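Local coordinates for protein hemoglobin subunit beta (Isurus oxyrinchus, PDB 3MKB) that probably carries and stores oxygen as the haem-bearing beta subunit of a shark haemoglobin, a four-chain globin assembly, at residues B[66-69]-B[70-73]; B[79-83]-B[84-88]. One frame throughout, in Å; residues are numbered along the deposited sequence.

Interaction 1: B[66-69]-B[70-73]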
loop_
_atom_site.group_PDB
_atom_site.type_symbol
_atom_site.label_atom_id
_atom_site.label_comp_id
_atom_site.label_asym_id
_atom_site.label_seq_id
_atom_site.Cartn_x
_atom_site.Cartn_y
_atom_site.Cartn_z
ATOM N N LYS B 66 15.053 23.637 -5.868
ATOM C CA LYS B 66 16.340 24.266 -6.241
ATOM C C LYS B 66 17.431 23.262 -6.497
ATOM O O LYS B 66 18.508 23.635 -6.936
ATOM C CB LYS B 66 16.818 25.258 -5.181
ATOM C CG LYS B 66 16.672 26.741 -5.562
ATOM C CD LYS B 66 15.338 27.359 -5.052
ATOM C CE LYS B 66 14.111 26.878 -5.882
ATOM N NZ LYS B 66 12.765 27.093 -5.263
ATOM N N HIS B 67 17.155 21.991 -6.218
ATOM C CA HIS B 67 18.169 20.930 -6.227
ATOM C C HIS B 67 17.589 19.585 -6.628
ATOM O O HIS B 67 17.901 18.559 -6.031
ATOM C CB HIS B 67 18.788 20.763 -4.832
ATOM C CG HIS B 67 19.525 21.966 -4.332
ATOM N ND1 HIS B 67 20.835 22.221 -4.666
ATOM C CD2 HIS B 67 19.147 22.963 -3.493
ATOM C CE1 HIS B 67 21.226 23.337 -4.070
ATOM N NE2 HIS B 67 20.224 23.804 -3.349
ATOM N N GLU B 68 16.762 19.596 -7.662
ATOM C CA GLU B 68 16.080 18.426 -8.203
ATOM C C GLU B 68 16.917 17.149 -8.319
ATOM O O GLU B 68 16.381 16.042 -8.242
ATOM C CB GLU B 68 15.499 18.800 -9.573
ATOM C CG GLU B 68 14.053 18.476 -9.768
ATOM C CD GLU B 68 13.248 18.590 -8.494
ATOM O OE1 GLU B 68 12.908 19.708 -8.079
ATOM O OE2 GLU B 68 12.952 17.554 -7.900
ATOM N N ASP B 69 18.227 17.309 -8.500
ATOM C CA ASP B 69 19.145 16.154 -8.638
ATOM C C ASP B 69 19.778 15.670 -7.305
ATOM O O ASP B 69 20.359 14.591 -7.256
ATOM C CB ASP B 69 20.236 16.420 -9.700
ATOM C CG ASP B 69 19.653 16.740 -11.079
ATOM O OD1 ASP B 69 19.211 15.817 -11.792
ATOM O OD2 ASP B 69 19.651 17.928 -11.450
ATOM N N ASP B 70 19.672 16.449 -6.239
ATOM C CA ASP B 70 20.289 16.050 -4.974
ATOM C C ASP B 70 19.344 16.182 -3.795
ATOM O O ASP B 70 19.773 16.625 -2.742
ATOM C CB ASP B 70 21.522 16.915 -4.671
ATOM C CG ASP B 70 22.552 16.901 -5.784
ATOM O OD1 ASP B 70 23.021 18.004 -6.177
ATOM O OD2 ASP B 70 22.900 15.791 -6.260
ATOM N N VAL B 71 18.060 15.854 -3.951
ATOM C CA VAL B 71 17.116 16.151 -2.876
ATOM C C VAL B 71 17.482 15.391 -1.599
ATOM O O VAL B 71 17.486 15.972 -0.516
ATOM C CB VAL B 71 15.631 15.899 -3.277
ATOM C CG1 VAL B 71 14.683 16.170 -2.107
ATOM C CG2 VAL B 71 15.243 16.766 -4.470
ATOM N N LYS B 72 17.757 14.102 -1.750
ATOM C CA LYS B 72 18.105 13.195 -0.671
ATOM C C LYS B 72 19.123 13.886 0.268
ATOM O O LYS B 72 18.860 14.074 1.470
ATOM C CB LYS B 72 18.709 11.935 -1.313
ATOM C CG LYS B 72 18.990 10.716 -0.410
ATOM C CD LYS B 72 17.871 9.645 -0.447
ATOM C CE LYS B 72 17.922 8.716 -1.680
ATOM N NZ LYS B 72 17.218 7.404 -1.410
ATOM N N ALA B 73 20.259 14.281 -0.322
ATOM C CA ALA B 73 21.321 15.013 0.380
ATOM C C ALA B 73 20.886 16.317 1.123
ATOM O O ALA B 73 21.506 16.674 2.125
ATOM C CB ALA B 73 22.478 15.289 -0.597
HETATM O O HOH W 1 23.112 21.338 -6.250
HETATM O O HOH W 2 17.188 14.249 -6.189
#
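Asp-70 N donates to His-67 O at 2.8 Å, closing a type I beta turn from His-67 to Asp-70 that reverses the chain just ahead of the short helix starting at Val-71. One residue further on, a water takes over: it accepts from Val-71 N at 2.9 Å and donates to Glu-68 O at 2.8 Å, satisfying an amide of the first helical turn. Asp-70 occupies the N-cap position, yet its carboxylate makes no capping bond. Its CG is anti to the carbonyl carbon (chi1 -55°), which leans the group over the preceding peptide and brings OD2 within 3.0 Å of Asp-69 O, an acceptor-acceptor approach that would probably be unfavourable. OD1 faces a second water, which gives it a weak bond and lies in the plane of the His-67 ring, 2.9 Å from ND1; imidazole and carboxylate are thus joined only through solvent. On the inner side, Val-71 CG2 packs against the turn, 3.6 Å from His-67 O. Glu-68 runs alongside this valine, pointing the same way, its OE2 buried without a polar partner. Asp-69 turns outward to a salt bridge with Arg-8, while Trp-3 donates to Glu-68 O. The turn joins helix 50-65 to helix 71-74 and lies against helix 114-132, where Glu-68 touches Phe-123 and Val-71 touches Val-126 and Ala-130.

Interaction 2: B[79-83]-B[84-88]. With HEM (protoporphyrin IX containing Fe), chain F.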
loop_
_atom_site.group_PDB
_atom_site.type_symbol
_atom_site.label_atom_id
_atom_site.label_comp_id
_atom_site.label_asym_id
_atom_site.label_seq_id
_atom_site.Cartn_x
_atom_site.Cartn_y
_atom_site.Cartn_z
ATOM N N SER B 79 14.837 15.041 7.620
ATOM C CA SER B 79 14.321 13.691 7.798
ATOM C C SER B 79 14.550 13.156 9.245
ATOM O O SER B 79 13.616 12.636 9.881
ATOM C CB SER B 79 14.913 12.802 6.719
ATOM O OG SER B 79 14.728 11.440 7.000
ATOM N N LYS B 80 15.785 13.323 9.760
ATOM C CA LYS B 80 16.114 12.972 11.148
ATOM C C LYS B 80 15.145 13.593 12.167
ATOM O O LYS B 80 14.766 12.930 13.150
ATOM C CB LYS B 80 17.546 13.368 11.502
ATOM C CG LYS B 80 18.610 12.518 10.829
ATOM C CD LYS B 80 19.891 12.429 11.704
ATOM C CE LYS B 80 21.029 11.702 10.986
ATOM N NZ LYS B 80 21.864 12.665 10.160
ATOM N N ALA B 81 14.769 14.859 11.927
ATOM C CA ALA B 81 13.872 15.614 12.781
ATOM C C ALA B 81 12.496 14.930 12.805
ATOM O O ALA B 81 11.833 14.772 13.868
ATOM C CB ALA B 81 13.760 17.057 12.259
ATOM N N HIS B 82 12.065 14.510 11.619
ATOM C CA HIS B 82 10.765 13.836 11.508
ATOM C C HIS B 82 10.778 12.428 12.122
ATOM O O HIS B 82 9.771 11.996 12.757
ATOM C CB HIS B 82 10.298 13.816 10.047
ATOM C CG HIS B 82 9.822 15.145 9.554
ATOM N ND1 HIS B 82 10.685 16.169 9.223
ATOM C CD2 HIS B 82 8.575 15.608 9.298
ATOM C CE1 HIS B 82 9.993 17.213 8.822
ATOM N NE2 HIS B 82 8.714 16.898 8.841
ATOM N N ALA B 83 11.887 11.704 11.920
ATOM C CA ALA B 83 11.997 10.358 12.515
ATOM C C ALA B 83 12.279 10.384 14.068
ATOM O O ALA B 83 11.560 9.767 14.858
ATOM C CB ALA B 83 13.028 9.558 11.798
ATOM N N ASP B 84 13.253 11.197 14.467
ATOM C CA ASP B 84 13.967 11.103 15.763
ATOM C C ASP B 84 13.428 12.052 16.813
ATOM O O ASP B 84 13.533 11.769 17.992
ATOM C CB ASP B 84 15.483 11.349 15.565
ATOM C CG ASP B 84 16.173 10.214 14.770
ATOM O OD1 ASP B 84 17.371 10.311 14.410
ATOM O OD2 ASP B 84 15.519 9.194 14.515
ATOM N N LYS B 85 12.821 13.159 16.402
ATOM C CA LYS B 85 12.327 14.147 17.347
ATOM C C LYS B 85 10.807 14.276 17.322
ATOM O O LYS B 85 10.164 14.412 18.377
ATOM C CB LYS B 85 12.947 15.491 17.018
ATOM C CG LYS B 85 12.803 16.520 18.086
ATOM C CD LYS B 85 13.130 17.918 17.561
ATOM C CE LYS B 85 11.837 18.640 17.161
ATOM N NZ LYS B 85 10.724 18.564 18.219
ATOM N N LEU B 86 10.239 14.253 16.126
ATOM C CA LEU B 86 8.818 14.540 15.925
ATOM C C LEU B 86 7.940 13.276 15.845
ATOM O O LEU B 86 6.727 13.336 16.055
ATOM C CB LEU B 86 8.627 15.338 14.647
ATOM C CG LEU B 86 9.259 16.737 14.543
ATOM C CD1 LEU B 86 9.377 17.190 13.072
ATOM C CD2 LEU B 86 8.501 17.755 15.442
ATOM N N HIS B 87 8.558 12.143 15.523
ATOM C CA HIS B 87 7.833 10.851 15.549
ATOM C C HIS B 87 6.648 10.836 14.593
ATOM O O HIS B 87 5.548 10.422 14.943
ATOM C CB HIS B 87 7.526 10.424 17.019
ATOM C CG HIS B 87 8.767 10.403 17.857
ATOM N ND1 HIS B 87 9.102 11.431 18.710
ATOM C CD2 HIS B 87 9.822 9.557 17.860
ATOM C CE1 HIS B 87 10.280 11.184 19.258
ATOM N NE2 HIS B 87 10.749 10.061 18.741
ATOM N N ILE B 88 6.926 11.313 13.361
ATOM C CA ILE B 88 5.966 11.248 12.279
ATOM C C ILE B 88 6.035 9.904 11.578
ATOM O O ILE B 88 7.096 9.461 11.146
ATOM C CB ILE B 88 6.213 12.340 11.190
ATOM C CG1 ILE B 88 6.448 13.752 11.823
ATOM C CG2 ILE B 88 5.123 12.256 10.118
ATOM C CD1 ILE B 88 5.380 14.256 12.743
HETATM C CHA HEM F . 8.354 20.232 10.688
HETATM C CHB HEM F . 9.027 19.670 5.945
HETATM C CHC HEM F . 5.647 16.285 6.024
HETATM C CHD HEM F . 4.744 17.021 10.767
HETATM C C1A HEM F . 8.854 20.278 9.424
HETATM C C2A HEM F . 10.009 21.028 9.059
HETATM C C3A HEM F . 10.179 20.889 7.757
HETATM C C4A HEM F . 9.150 20.043 7.267
HETATM C CMA HEM F . 11.309 21.530 6.924
HETATM C CAA HEM F . 10.883 21.888 10.001
HETATM C CBA HEM F . 11.907 21.021 10.722
HETATM C CGA HEM F . 12.823 21.937 11.518
HETATM O O1A HEM F . 13.748 22.549 10.928
HETATM O O2A HEM F . 12.625 22.059 12.740
HETATM C C1B HEM F . 8.177 18.716 5.506
HETATM C C2B HEM F . 8.041 18.227 4.136
HETATM C C3B HEM F . 7.081 17.285 4.185
HETATM C C4B HEM F . 6.598 17.153 5.566
HETATM C CMB HEM F . 8.815 18.681 2.854
HETATM C CAB HEM F . 6.570 16.455 2.998
HETATM C CBB HEM F . 6.579 15.127 3.180
HETATM C C1C HEM F . 5.090 16.215 7.303
HETATM C C2C HEM F . 3.941 15.434 7.704
HETATM C C3C HEM F . 3.690 15.665 8.984
HETATM C C4C HEM F . 4.679 16.571 9.474
HETATM C CMC HEM F . 3.080 14.516 6.835
HETATM C CAC HEM F . 2.570 15.032 9.843
HETATM C CBC HEM F . 1.310 14.878 9.371
HETATM C C1D HEM F . 5.582 18.005 11.184
HETATM C C2D HEM F . 5.600 18.637 12.489
HETATM C C3D HEM F . 6.737 19.640 12.423
HETATM C C4D HEM F . 7.287 19.518 11.104
HETATM C CMD HEM F . 4.666 18.371 13.687
HETATM C CAD HEM F . 7.245 20.627 13.504
HETATM C CBD HEM F . 6.398 21.878 13.531
HETATM C CGD HEM F . 6.838 22.631 14.797
HETATM O O1D HEM F . 7.420 23.738 14.651
HETATM O O2D HEM F . 6.638 22.164 15.974
HETATM N NA HEM F . 8.323 19.670 8.301
HETATM N NB HEM F . 7.313 18.041 6.326
HETATM N NC HEM F . 5.529 16.909 8.422
HETATM N ND HEM F . 6.597 18.539 10.418
HETATM FE FE HEM F . 6.972 18.163 8.400
HETATM O O HOH W 3 5.243 19.343 7.716
#
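His-82 NE2 binds the haem iron at 2.2 Å, making this the proximal histidine of the globin fold, carried near the end of helix 76-85; a water holds the other axial site, also at 2.2 Å. The other ring nitrogen, ND1, is hydrogen-bonded to Ile-78 O one helical turn back, which fixes the imidazole's rotation and would probably make NE2 a stronger donor to the metal. Around the histidine, at residues 81-83, the helix widens into a pi-type turn. Ala-81 O accepts two amides: Leu-86 N at 2.8 Å, nearly along the C=O axis, and Lys-85 N at 3.2 Å, well above the carbonyl plane. Asp-84 N still keeps the ordinary helical bond to Lys-80 O. Beyond it, His-87 takes a positive phi, turning the chain so that Ile-88 N reaches back to His-82 O at 3.0 Å with a fairly straight N-H (163°). Both residues flanking this bend then pack on the haem. Leu-86 lies beside His-82 and points the same way; its CD1 sits over the centre of the imidazole face, 4.0 Å from the centroid and 6° off the normal, a CH-pi contact. The same methyl touches the porphyrin, while CD2 meets the propionate carbon CAD. Ile-88 CG1 approaches the histidine obliquely at CD2, and Tyr-135, whose OH bonds Ile-88 O, also touches His-82. With CG1 anti to its own carbonyl carbon (chi1 -47°) and the chain bent again at chi2, Ile-88 directs its terminal methyl at the porphyrin rim, CD1 lying 3.5 Å from the meso carbon CHD of the haem.

Interactions 1 and 2 follow in series along the chain, their centres 20 Å apart and their nearest atoms about 7 Å apart, without touching. Residues 66-70 lead into helix 71-74, whose first turn belongs to interaction 1, and helix 76-85, the bearer of interaction 2, comes next. Their relation to the haem differs: residues 79-88 supply the iron ligand and two further pocket residues, whereas interaction 1 comes no nearer than the Val-71 side chain, about 8 Å from the cofactor. Both meet the C-terminal part of the chain: Val-71 rests on helix 114-132, and Ser-79 OG bonds Ile-131 O at the end of that helix and Gln-134 N beyond it.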